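Local coordinates for ancillary protein 2 (Streptococcus pyogenes, PDB 4C0Z) that forms part of the pilus tip and, through reactive thioester bonds, can attach covalently to host-cell surface targets, mediating adhesion of streptococcal pili to host cells, at the interface of chains A and B. Residues are numbered along the deposited sequence; one frame, centred on the assembly and turned at random. Chains: chain A/B, Ancillary protein 2.

The interface of chains A and B. Residues chain A 58-60, 62, 135; chain B 58-60, 62, 135.
Two copies of the N-terminal thioester domain meet about a two-fold axis, each offering the loop that follows the thioester cysteine and Trp135, a side chain of helix 123-138. The protein is a monomer, so this pairing may belong to the crystal. Leu58, Lys60, Phe62 and Trp135 line the spermidine pocket beside the Cys55-Gln204 thioester, so each partner packs on residues of the reactive site and might hinder access to it. Loop residues A:Leu58, A:Thr59 and their twins bury the most surface, and no hydrogen bond or salt bridge crosses the patch.

Each threonine lays its side chain against the partner's tryptophan and leucine, and its backbone carbonyl against the partner's phenylalanine. In B:Thr59 the hydroxyl OG1 takes the crowded position between backbone N and carbonyl carbon (chi1 72°), which swings the methyl CG2 beside the N, anti to the carbonyl carbon. B:Thr59 CG2 sits over the indole face near its rim, 3.3 Å from A:Trp135 CZ3, and the side chains cross obliquely. A branched, compact residue suits this place: its methyl gives an apolar surface to the ring, and tryptophan answers with a broad, flat face.

On that same face A:Leu58 lays CD2, offset toward the rim, 3.4 Å above the plane of A:Trp135. Leucine's forked tip suits both neighbours, for A:Leu58 CD2 also runs alongside the threonine, 4.1 Å from B:Thr59 CG2. At the axis A:Leu58 CB lies 4.1 Å from B:Leu58 CB. A:Leu58 O approaches B:Leu58 O to 3.2 Å, a pair without a proton to share that is probably mildly repulsive.

Phenylalanine suits the carbonyl because its rim hydrogens probably attract the oxygen weakly. In A:Phe62 CG lies anti to the carbonyl carbon, and chi2 of -69° turns the CE2-CZ edge toward the oxygen, which lies in the ring plane: B:Thr59 O is 3.1 Å from A:Phe62 CE2.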
# COMPACT_ATOMS: atom_id res chain seq x y z
N LEU A 58 -0.58 -1.67 -4.34
CA LEU A 58 -0.32 -1.19 -2.98
C LEU A 58 -1.18 -0.02 -2.53
O LEU A 58 -1.35 0.16 -1.33
CB LEU A 58 1.17 -0.86 -2.80
CG LEU A 58 2.14 -2.02 -2.77
CD1 LEU A 58 3.57 -1.49 -2.68
CD2 LEU A 58 1.85 -2.93 -1.60
N THR A 59 -1.68 0.78 -3.46
CA THR A 59 -2.45 1.98 -3.08
C THR A 59 -3.95 1.67 -2.96
O THR A 59 -4.72 2.57 -2.65
CB THR A 59 -2.15 3.17 -4.02
OG1 THR A 59 -2.71 2.89 -5.30
CG2 THR A 59 -0.66 3.43 -4.17
N LYS A 60 -4.36 0.40 -3.14
CA LYS A 60 -5.76 -0.04 -3.01
C LYS A 60 -5.98 -0.77 -1.69
O LYS A 60 -5.02 -0.94 -0.95
CB LYS A 60 -6.22 -0.86 -4.23
CG LYS A 60 -6.24 0.03 -5.48
CD LYS A 60 -6.61 -0.75 -6.71
CE LYS A 60 -6.73 0.21 -7.87
NZ LYS A 60 -7.57 -0.37 -8.95
N PHE A 62 -6.78 -3.71 1.10
CA PHE A 62 -6.57 -5.14 1.31
C PHE A 62 -7.94 -5.83 1.22
O PHE A 62 -8.92 -5.24 1.65
CB PHE A 62 -6.05 -5.40 2.75
CG PHE A 62 -4.55 -5.37 2.95
CD1 PHE A 62 -3.75 -6.37 2.41
CD2 PHE A 62 -3.96 -4.37 3.72
CE1 PHE A 62 -2.37 -6.34 2.59
CE2 PHE A 62 -2.58 -4.36 3.92
CZ PHE A 62 -1.79 -5.36 3.35
N TRP A 135 5.33 -8.13 -4.39
CA TRP A 135 5.21 -6.67 -4.47
C TRP A 135 6.38 -6.02 -5.17
O TRP A 135 6.19 -5.01 -5.84
CB TRP A 135 5.03 -6.03 -3.08
CG TRP A 135 3.68 -6.22 -2.48
CD1 TRP A 135 2.49 -6.28 -3.14
CD2 TRP A 135 3.37 -6.21 -1.08
NE1 TRP A 135 1.47 -6.38 -2.24
CE2 TRP A 135 1.97 -6.34 -0.97
CE3 TRP A 135 4.14 -6.13 0.09
CZ2 TRP A 135 1.33 -6.40 0.26
CZ3 TRP A 135 3.50 -6.20 1.30
CH2 TRP A 135 2.11 -6.31 1.39
N LEU B 58 2.57 1.98 2.82
CA LEU B 58 1.70 1.43 1.76
C LEU B 58 1.18 0.02 2.04
O LEU B 58 0.15 -0.36 1.48
CB LEU B 58 2.41 1.46 0.38
CG LEU B 58 2.64 2.85 -0.26
CD1 LEU B 58 3.48 2.72 -1.51
CD2 LEU B 58 1.34 3.50 -0.62
N THR B 59 1.89 -0.77 2.85
CA THR B 59 1.47 -2.14 3.16
C THR B 59 0.53 -2.22 4.38
O THR B 59 0.16 -3.32 4.77
CB THR B 59 2.68 -3.08 3.31
OG1 THR B 59 3.35 -2.74 4.53
CG2 THR B 59 3.67 -2.97 2.13
N LYS B 60 0.20 -1.08 5.00
CA LYS B 60 -0.72 -1.09 6.16
C LYS B 60 -2.11 -0.65 5.70
O LYS B 60 -2.27 -0.31 4.54
CB LYS B 60 -0.17 -0.25 7.33
CG LYS B 60 1.02 -0.94 7.96
CD LYS B 60 1.64 -0.16 9.05
CE LYS B 60 2.77 -0.94 9.68
NZ LYS B 60 3.03 -0.46 11.07
N PHE B 62 -5.52 1.62 5.22
CA PHE B 62 -5.95 3.01 5.12
C PHE B 62 -6.73 3.35 6.40
O PHE B 62 -7.44 2.47 6.89
CB PHE B 62 -6.94 3.20 3.93
CG PHE B 62 -6.33 3.53 2.59
CD1 PHE B 62 -5.69 4.75 2.37
CD2 PHE B 62 -6.42 2.63 1.53
CE1 PHE B 62 -5.16 5.06 1.12
CE2 PHE B 62 -5.91 2.96 0.28
CZ PHE B 62 -5.25 4.17 0.09
N TRP B 135 4.17 9.68 -1.00
CA TRP B 135 4.53 8.27 -1.11
C TRP B 135 5.88 8.04 -1.75
O TRP B 135 6.59 7.12 -1.36
CB TRP B 135 3.45 7.48 -1.86
CG TRP B 135 2.20 7.23 -1.07
CD1 TRP B 135 2.09 7.08 0.29
CD2 TRP B 135 0.89 7.00 -1.60
NE1 TRP B 135 0.79 6.77 0.62
CE2 TRP B 135 0.04 6.72 -0.51
CE3 TRP B 135 0.36 6.99 -2.90
CZ2 TRP B 135 -1.31 6.41 -0.68
CZ3 TRP B 135 -1.00 6.78 -3.06
CH2 TRP B 135 -1.82 6.45 -1.96